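Local coordinates for molybdopterin-guanine dinucleotide biosynthesis protein B (MobB) (Archaeoglobus fulgidus, PDB 2F1R) that probably binds GTP through a P-loop NTPase fold and probably takes part in making the molybdopterin-guanine dinucleotide cofactor, at residues A[109-114]-A[124-129]. Residues are numbered along the deposited sequence; the frame is centred on the assembly and turned at random.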
ATOM      1  N   LYS A 109      19.213 -12.072  -3.525  1.00 11.23           N
ATOM      2  CA  LYS A 109      18.837 -11.783  -4.916  1.00  9.91           C
ATOM      3  C   LYS A 109      20.035 -11.294  -5.715  1.00  8.84           C
ATOM      4  O   LYS A 109      20.934 -10.669  -5.140  1.00  9.73           O
ATOM      5  CB  LYS A 109      17.723 -10.722  -5.008  1.00  8.55           C
ATOM      6  CG  LYS A 109      16.464 -10.998  -4.251  1.00 10.62           C
ATOM      7  CD  LYS A 109      15.771 -12.347  -4.660  1.00  9.40           C
ATOM      8  CE  LYS A 109      14.419 -12.450  -3.966  1.00 14.05           C
ATOM      9  NZ  LYS A 109      13.915 -13.834  -4.038  1.00 14.20           N
ATOM     10  N   ASP A 110      20.061 -11.550  -7.034  1.00  7.99           N
ATOM     11  CA  ASP A 110      21.054 -10.906  -7.912  1.00  8.15           C
ATOM     12  C   ASP A 110      21.140  -9.417  -7.559  1.00  7.94           C
ATOM     13  O   ASP A 110      20.109  -8.849  -7.247  1.00  8.58           O
ATOM     14  CB  ASP A 110      20.604 -11.011  -9.365  1.00  8.52           C
ATOM     15  CG  ASP A 110      20.616 -12.464  -9.872  1.00 13.03           C
ATOM     16  OD1 ASP A 110      21.011 -13.365  -9.085  1.00 16.25           O
ATOM     17  OD2 ASP A 110      20.201 -12.668 -11.032  1.00 17.66           O
ATOM     18  N   ARG A 111      22.317  -8.781  -7.655  1.00  6.90           N
ATOM     19  CA  ARG A 111      22.485  -7.396  -7.192  1.00  5.79           C
ATOM     20  C   ARG A 111      23.425  -6.580  -8.039  1.00  7.26           C
ATOM     21  O   ARG A 111      24.421  -7.092  -8.576  1.00  5.82           O
ATOM     22  CB  ARG A 111      22.984  -7.341  -5.720  1.00  5.59           C
ATOM     23  CG  ARG A 111      24.453  -7.837  -5.425  1.00  5.07           C
ATOM     24  CD  ARG A 111      24.515  -9.353  -5.023  1.00  6.95           C
ATOM     25  NE  ARG A 111      23.320  -9.732  -4.246  1.00  7.46           N
ATOM     26  CZ  ARG A 111      23.212  -9.609  -2.937  1.00  6.86           C
ATOM     27  NH1 ARG A 111      24.234  -9.180  -2.215  1.00  7.61           N
ATOM     28  NH2 ARG A 111      22.101  -9.977  -2.347  1.00  9.19           N
ATOM     29  N   ILE A 112      23.118  -5.288  -8.092  1.00  7.61           N
ATOM     30  CA  ILE A 112      24.084  -4.287  -8.480  1.00  7.65           C
ATOM     31  C   ILE A 112      24.635  -3.661  -7.229  1.00  8.35           C
ATOM     32  O   ILE A 112      23.857  -3.250  -6.354  1.00  9.11           O
ATOM     33  CB  ILE A 112      23.456  -3.265  -9.455  1.00  8.32           C
ATOM     34  CG1 ILE A 112      23.004  -3.998 -10.747  1.00  6.08           C
ATOM     35  CG2 ILE A 112      24.442  -2.112  -9.750  1.00  9.26           C
ATOM     36  CD1 ILE A 112      22.409  -3.052 -11.816  1.00  7.41           C
ATOM     37  N   VAL A 113      25.973  -3.622  -7.126  1.00  7.81           N
ATOM     38  CA  VAL A 113      26.668  -3.192  -5.899  1.00  7.91           C
ATOM     39  C   VAL A 113      27.213  -1.798  -6.100  1.00  8.03           C
ATOM     40  O   VAL A 113      28.054  -1.619  -6.991  1.00  8.78           O
ATOM     41  CB  VAL A 113      27.867  -4.121  -5.523  1.00  8.55           C
ATOM     42  CG1 VAL A 113      28.658  -3.547  -4.285  1.00  8.89           C
ATOM     43  CG2 VAL A 113      27.383  -5.538  -5.250  1.00  7.75           C
ATOM     44  N   VAL A 114      26.743  -0.823  -5.311  1.00  8.12           N
ATOM     45  CA  VAL A 114      27.178   0.563  -5.434  1.00  9.57           C
ATOM     46  C   VAL A 114      28.034   0.972  -4.240  1.00 11.48           C
ATOM     47  O   VAL A 114      27.526   1.045  -3.101  1.00 11.26           O
ATOM     48  CB  VAL A 114      25.981   1.520  -5.582  1.00 10.02           C
ATOM     49  CG1 VAL A 114      26.461   2.935  -5.864  1.00  8.58           C
ATOM     50  CG2 VAL A 114      25.047   1.036  -6.680  1.00  4.90           C
ATOM     51  N   PHE A 124      29.211  -7.717  -0.090  1.00 12.85           N
ATOM     52  CA  PHE A 124      27.938  -7.874  -0.782  1.00 11.90           C
ATOM     53  C   PHE A 124      27.861  -9.093  -1.688  1.00 12.76           C
ATOM     54  O   PHE A 124      27.167  -9.063  -2.678  1.00 12.81           O
ATOM     55  CB  PHE A 124      27.567  -6.567  -1.517  1.00 10.95           C
ATOM     56  CG  PHE A 124      27.522  -5.366  -0.587  1.00 11.43           C
ATOM     57  CD1 PHE A 124      26.392  -5.107   0.181  1.00  7.41           C
ATOM     58  CD2 PHE A 124      28.659  -4.551  -0.415  1.00  6.29           C
ATOM     59  CE1 PHE A 124      26.370  -4.026   1.087  1.00  8.51           C
ATOM     60  CE2 PHE A 124      28.644  -3.467   0.491  1.00 10.56           C
ATOM     61  CZ  PHE A 124      27.492  -3.211   1.243  1.00  9.70           C
ATOM     62  N   ARG A 125      28.533 -10.178  -1.292  1.00 14.16           N
ATOM     63  CA  ARG A 125      28.554 -11.432  -2.028  1.00 15.76           C
ATOM     64  C   ARG A 125      27.451 -12.440  -1.671  1.00 15.03           C
ATOM     65  O   ARG A 125      27.605 -13.622  -1.949  1.00 14.79           O
ATOM     66  CB  ARG A 125      29.934 -12.122  -1.864  1.00 15.71           C
ATOM     67  CG  ARG A 125      31.105 -11.279  -2.338  1.00 18.77           C
ATOM     68  CD  ARG A 125      32.473 -12.040  -2.427  1.00 19.08           C
ATOM     69  NE  ARG A 125      33.323 -11.208  -3.296  1.00 31.44           N
ATOM     70  CZ  ARG A 125      33.380 -11.284  -4.642  1.00 34.58           C
ATOM     71  NH1 ARG A 125      32.707 -12.228  -5.302  1.00 36.46           N
ATOM     72  NH2 ARG A 125      34.139 -10.434  -5.339  1.00 35.02           N
ATOM     73  N   GLN A 126      26.355 -11.999  -1.055  1.00 15.27           N
ATOM     74  CA  GLN A 126      25.280 -12.927  -0.643  1.00 14.57           C
ATOM     75  C   GLN A 126      24.420 -13.454  -1.809  1.00 14.31           C
ATOM     76  O   GLN A 126      23.753 -14.488  -1.691  1.00 14.09           O
ATOM     77  CB  GLN A 126      24.381 -12.262   0.398  1.00 14.28           C
ATOM     78  CG  GLN A 126      25.150 -11.758   1.677  1.00 16.51           C
ATOM     79  CD  GLN A 126      25.595 -10.307   1.573  1.00 18.19           C
ATOM     80  OE1 GLN A 126      25.569  -9.705   0.497  1.00 12.92           O
ATOM     81  NE2 GLN A 126      26.047  -9.750   2.696  1.00 17.44           N
ATOM     82  N   GLY A 127      24.414 -12.724  -2.915  1.00 13.86           N
ATOM     83  CA  GLY A 127      23.811 -13.217  -4.163  1.00 12.65           C
ATOM     84  C   GLY A 127      24.727 -12.933  -5.325  1.00 12.51           C
ATOM     85  O   GLY A 127      25.838 -12.452  -5.130  1.00 11.28           O
ATOM     86  N   ARG A 128      24.253 -13.209  -6.536  1.00 12.75           N
ATOM     87  CA  ARG A 128      25.049 -12.963  -7.737  1.00 14.33           C
ATOM     88  C   ARG A 128      25.257 -11.483  -8.054  1.00 13.37           C
ATOM     89  O   ARG A 128      24.278 -10.719  -8.175  1.00 12.05           O
ATOM     90  CB  ARG A 128      24.429 -13.671  -8.947  1.00 16.21           C
ATOM     91  CG  ARG A 128      25.408 -13.841 -10.075  1.00 23.48           C
ATOM     92  CD  ARG A 128      24.917 -14.887 -11.094  1.00 31.12           C
ATOM     93  NE  ARG A 128      24.563 -14.207 -12.325  1.00 39.02           N
ATOM     94  CZ  ARG A 128      23.369 -14.255 -12.911  1.00 43.50           C
ATOM     95  NH1 ARG A 128      22.377 -14.992 -12.383  1.00 43.21           N
ATOM     96  NH2 ARG A 128      23.186 -13.573 -14.048  1.00 44.25           N
ATOM     97  N   ILE A 129      26.537 -11.094  -8.178  1.00 11.80           N
ATOM     98  CA  ILE A 129      26.891  -9.713  -8.496  1.00 11.88           C
ATOM     99  C   ILE A 129      26.847  -9.575 -10.014  1.00 12.43           C
ATOM    100  O   ILE A 129      27.614 -10.214 -10.751  1.00 11.03           O
ATOM    101  CB  ILE A 129      28.252  -9.242  -7.878  1.00 11.29           C
ATOM    102  CG1 ILE A 129      28.162  -9.230  -6.335  1.00 11.02           C
ATOM    103  CG2 ILE A 129      28.675  -7.855  -8.431  1.00 12.43           C
ATOM    104  CD1 ILE A 129      29.536  -9.228  -5.641  1.00 11.66           C
TER
HETATM  105  O   HOH W   1      21.612 -14.132  -6.681  1.00 12.09           O
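Arg111 lays its guanidinium over the loop at Gly127, whose N sits 3.3 Å above the centre of one face. Getting there takes a folded chain: CG stands between the backbone N and the carbonyl carbon (chi1 68°), and further bends follow at chi2 and chi3. In the plane of the group, Arg111 NE (2.7 Å) and NH2 both donate to Lys109 O, a side-on grip on one atom that fixes the rotation of the guanidinium. Arg111 NH1 reaches Phe124 O at 3.0 Å, approaching from above that carbonyl's plane, and makes a weak bond to Gln126 OE1, while NH2 also bonds Ser105 O. An alanine here would probably leave the carbonyls of Lys109 and Phe124 without these donors and the loop 124-127 freer to shift. Beside this buried group, Val113 CG2 packs 3.9 Å from both Phe124 CB and Ile129 CG1.

The Asp110-Arg128 side is looser and more exposed. The two side chains run alongside, pointing the same way, but Asp110 OD2 lies 3.5 Å from Arg128 NH1 and well out of the guanidinium plane, so the attraction is one of charge without a directed N-H. A water bridges Asp110 OD1 (2.6 Å) and Arg128 N.

Arg111 N to Arg128 O, 2.8 Å and 153° at the hydrogen, belongs to the parallel pairing of Arg111 with Ile129. In the parallel sheet of this P-loop NTPase fold, strand 111-114 bonds Ser6 of strand 4-9 through Ile112, and Leu130 and Ala131 of strand 129-133 through Arg111 and Val113; Phe124 touches the probable P-loop, and Ile112 faces helix 149-160.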